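Adhesin competence repressor (Streptococcus pyogenes serotype M3, PDB 5JLU) binds zinc and DNA as a two-subunit, zinc-responsive transcription regulator of the MarR family. Local coordinates at residues Asp36-Thr40 with Leu78-Met83. Residues are numbered along the deposited sequence; the frame is centred on the assembly and turned at random.
Sequences DVKLT and LVKQDM
In this winged helix-turn-helix protein of the MarR family, the C-terminal end of helix 68-80, the probable recognition helix, is met by the loop before helix 41-52. A Schellman motif ends it: Met83 N donates a hydrogen bond to Leu78 O (2.9 Å) and Asp82 N to Val79 O (2.9 Å); Gln81 leaves helical phi/psi first, and Asp82 takes positive phi (60°). Met83 and Gln81 point toward the loop, Leu78 sideways. Left-handed Lys38 (phi/psi 56/50) turns the chain between Val37 and extended Leu39 (-69/141). The nearest CA atoms are Val37-Gln81 (7.7 Å) and Leu39-Leu78 (8.5 Å). Leu39 (chi1 m, chi2 t) sets CD2 4.0 Å from Leu78 CD2 and 4.1 Å from Met83 CE, which meets Val37 CG1 at 3.7 Å. Gln81 NE2 (chi1 m, chi2 t) hydrogen-bonds Ser77 O and a water (3.2 Å) that donates to Lys38 O (3.2 Å). Val37 O and Gln81 OE1, two acceptors 3.1 Å apart, are not hydrogen-bonded. Asp36 to Lys38 are poorly ordered. Leu39's side chain lies about 7 Å from that of zinc ligand His111. Leu39 and Met83 also rest on Leu47 of helix 41-52, N-capped by Thr40, and Met83, just before wing strand 84-88, is backbone hydrogen-bonded to Thr101.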
ATOM      1  N   ASP A  36      11.421  13.166  12.505  1.00125.09           N
ATOM      2  CA  ASP A  36      10.288  14.085  12.401  1.00127.52           C
ATOM      3  C   ASP A  36      10.041  14.573  10.936  1.00125.30           C
ATOM      4  O   ASP A  36       9.779  15.760  10.702  1.00115.61           O
ATOM      5  CB  ASP A  36      10.524  15.264  13.371  1.00129.09           C
ATOM      6  CG  ASP A  36       9.233  15.791  14.000  1.00127.01           C
ATOM      7  OD1 ASP A  36       8.205  15.863  13.292  1.00118.22           O
ATOM      8  OD2 ASP A  36       9.257  16.143  15.205  1.00103.12           O
ATOM      9  N   VAL A  37      10.109  13.639   9.971  1.00129.61           N
ATOM     10  CA  VAL A  37       9.932  13.928   8.515  1.00112.19           C
ATOM     11  C   VAL A  37       8.548  13.490   7.932  1.00110.58           C
ATOM     12  O   VAL A  37       7.945  14.263   7.163  1.00106.55           O
ATOM     13  CB  VAL A  37      11.138  13.433   7.615  1.00101.65           C
ATOM     14  CG1 VAL A  37      12.395  14.274   7.862  1.00 99.76           C
ATOM     15  CG2 VAL A  37      11.449  11.942   7.773  1.00 97.34           C
ATOM     16  N   LYS A  38       8.046  12.293   8.294  1.00 95.14           N
ATOM     17  CA  LYS A  38       6.768  11.735   7.754  1.00 94.46           C
ATOM     18  C   LYS A  38       6.736  11.647   6.171  1.00 78.73           C
ATOM     19  O   LYS A  38       5.774  12.110   5.503  1.00 75.18           O
ATOM     20  CB  LYS A  38       5.565  12.528   8.336  1.00105.23           C
ATOM     21  CG  LYS A  38       4.134  12.030   8.009  1.00119.69           C
ATOM     22  CD  LYS A  38       3.266  12.830   6.993  1.00121.14           C
ATOM     23  CE  LYS A  38       3.617  14.308   6.753  1.00118.44           C
ATOM     24  NZ  LYS A  38       3.526  15.185   7.955  1.00113.01           N
ATOM     25  N   LEU A  39       7.783  11.064   5.574  1.00 49.54           N
ATOM     26  CA  LEU A  39       7.810  10.919   4.103  1.00 48.97           C
ATOM     27  C   LEU A  39       6.787   9.917   3.566  1.00 39.10           C
ATOM     28  O   LEU A  39       6.593   8.895   4.139  1.00 43.82           O
ATOM     29  CB  LEU A  39       9.163  10.489   3.619  1.00 45.73           C
ATOM     30  CG  LEU A  39      10.334  11.389   3.932  1.00 45.91           C
ATOM     31  CD1 LEU A  39      11.491  10.861   3.099  1.00 52.09           C
ATOM     32  CD2 LEU A  39      10.106  12.867   3.668  1.00 49.03           C
ATOM     33  N   THR A  40       6.163  10.212   2.442  1.00 44.80           N
ATOM     34  CA  THR A  40       5.305   9.232   1.755  1.00 40.18           C
ATOM     35  C   THR A  40       6.152   8.256   0.979  1.00 41.55           C
ATOM     36  O   THR A  40       7.303   8.504   0.710  1.00 37.56           O
ATOM     37  CB  THR A  40       4.414   9.933   0.751  1.00 39.06           C
ATOM     38  OG1 THR A  40       5.249  10.592  -0.253  1.00 40.64           O
ATOM     39  CG2 THR A  40       3.551  10.961   1.506  1.00 38.86           C
ATOM     40  N   LEU A  78       9.551  17.875  -0.599  1.00 34.21           N
ATOM     41  CA  LEU A  78      10.933  17.476  -0.312  1.00 37.39           C
ATOM     42  C   LEU A  78      11.936  18.659  -0.256  1.00 41.67           C
ATOM     43  O   LEU A  78      12.806  18.741   0.634  1.00 39.76           O
ATOM     44  CB  LEU A  78      11.388  16.436  -1.347  1.00 34.62           C
ATOM     45  CG  LEU A  78      10.758  15.034  -1.151  1.00 37.62           C
ATOM     46  CD1 LEU A  78      11.136  14.113  -2.265  1.00 34.39           C
ATOM     47  CD2 LEU A  78      11.260  14.457   0.148  1.00 35.09           C
ATOM     48  N   VAL A  79      11.851  19.541  -1.246  1.00 43.06           N
ATOM     49  CA  VAL A  79      12.658  20.751  -1.236  1.00 38.21           C
ATOM     50  C   VAL A  79      12.341  21.534   0.060  1.00 39.86           C
ATOM     51  O   VAL A  79      13.262  21.973   0.747  1.00 40.60           O
ATOM     52  CB  VAL A  79      12.383  21.600  -2.450  1.00 37.64           C
ATOM     53  CG1 VAL A  79      13.046  23.007  -2.305  1.00 39.75           C
ATOM     54  CG2 VAL A  79      12.859  20.903  -3.747  1.00 35.20           C
ATOM     55  N   LYS A  80      11.059  21.665   0.409  1.00 39.82           N
ATOM     56  CA  LYS A  80      10.664  22.370   1.645  1.00 41.80           C
ATOM     57  C   LYS A  80      11.326  21.761   2.885  1.00 46.01           C
ATOM     58  O   LYS A  80      11.738  22.487   3.755  1.00 43.92           O
ATOM     59  CB  LYS A  80       9.131  22.434   1.838  1.00 44.44           C
ATOM     60  CG  LYS A  80       8.684  23.058   3.209  1.00 48.40           C
ATOM     61  CD  LYS A  80       7.296  22.602   3.695  1.00 57.13           C
ATOM     62  CE  LYS A  80       7.093  22.831   5.209  1.00 69.27           C
ATOM     63  NZ  LYS A  80       6.529  21.651   5.922  1.00 73.78           N
ATOM     64  N   GLN A  81      11.500  20.441   2.912  1.00 42.09           N
ATOM     65  CA  GLN A  81      12.180  19.755   4.033  1.00 42.62           C
ATOM     66  C   GLN A  81      13.678  19.625   3.880  1.00 43.06           C
ATOM     67  O   GLN A  81      14.301  18.813   4.571  1.00 52.29           O
ATOM     68  CB  GLN A  81      11.541  18.388   4.243  1.00 43.67           C
ATOM     69  CG  GLN A  81      10.024  18.519   4.503  1.00 44.24           C
ATOM     70  CD  GLN A  81       9.360  17.124   4.640  1.00 51.89           C
ATOM     71  OE1 GLN A  81       9.483  16.472   5.673  1.00 61.27           O
ATOM     72  NE2 GLN A  81       8.684  16.672   3.604  1.00 51.11           N
ATOM     73  N   ASP A  82      14.261  20.404   2.964  1.00 43.97           N
ATOM     74  CA  ASP A  82      15.701  20.414   2.760  1.00 43.40           C
ATOM     75  C   ASP A  82      16.242  19.034   2.358  1.00 46.13           C
ATOM     76  O   ASP A  82      17.362  18.649   2.734  1.00 43.53           O
ATOM     77  CB  ASP A  82      16.384  20.903   4.043  1.00 44.79           C
ATOM     78  CG  ASP A  82      16.011  22.342   4.394  1.00 46.97           C
ATOM     79  OD1 ASP A  82      16.029  23.235   3.504  1.00 45.12           O
ATOM     80  OD2 ASP A  82      15.685  22.585   5.572  1.00 57.47           O
ATOM     81  N   MET A  83      15.462  18.303   1.572  1.00 39.88           N
ATOM     82  CA  MET A  83      15.836  16.935   1.183  1.00 47.50           C
ATOM     83  C   MET A  83      16.452  16.883  -0.216  1.00 44.69           C
ATOM     84  O   MET A  83      17.245  16.020  -0.511  1.00 43.79           O
ATOM     85  CB  MET A  83      14.572  16.059   1.292  1.00 51.87           C
ATOM     86  CG  MET A  83      14.786  14.768   2.016  1.00 72.73           C
ATOM     87  SD  MET A  83      15.292  14.991   3.712  1.00 58.90           S
ATOM     88  CE  MET A  83      13.781  14.468   4.483  1.00 67.38           C
TER
HETATM   89  O   HOH W   1       6.284  14.523   3.464  1.00 45.92           O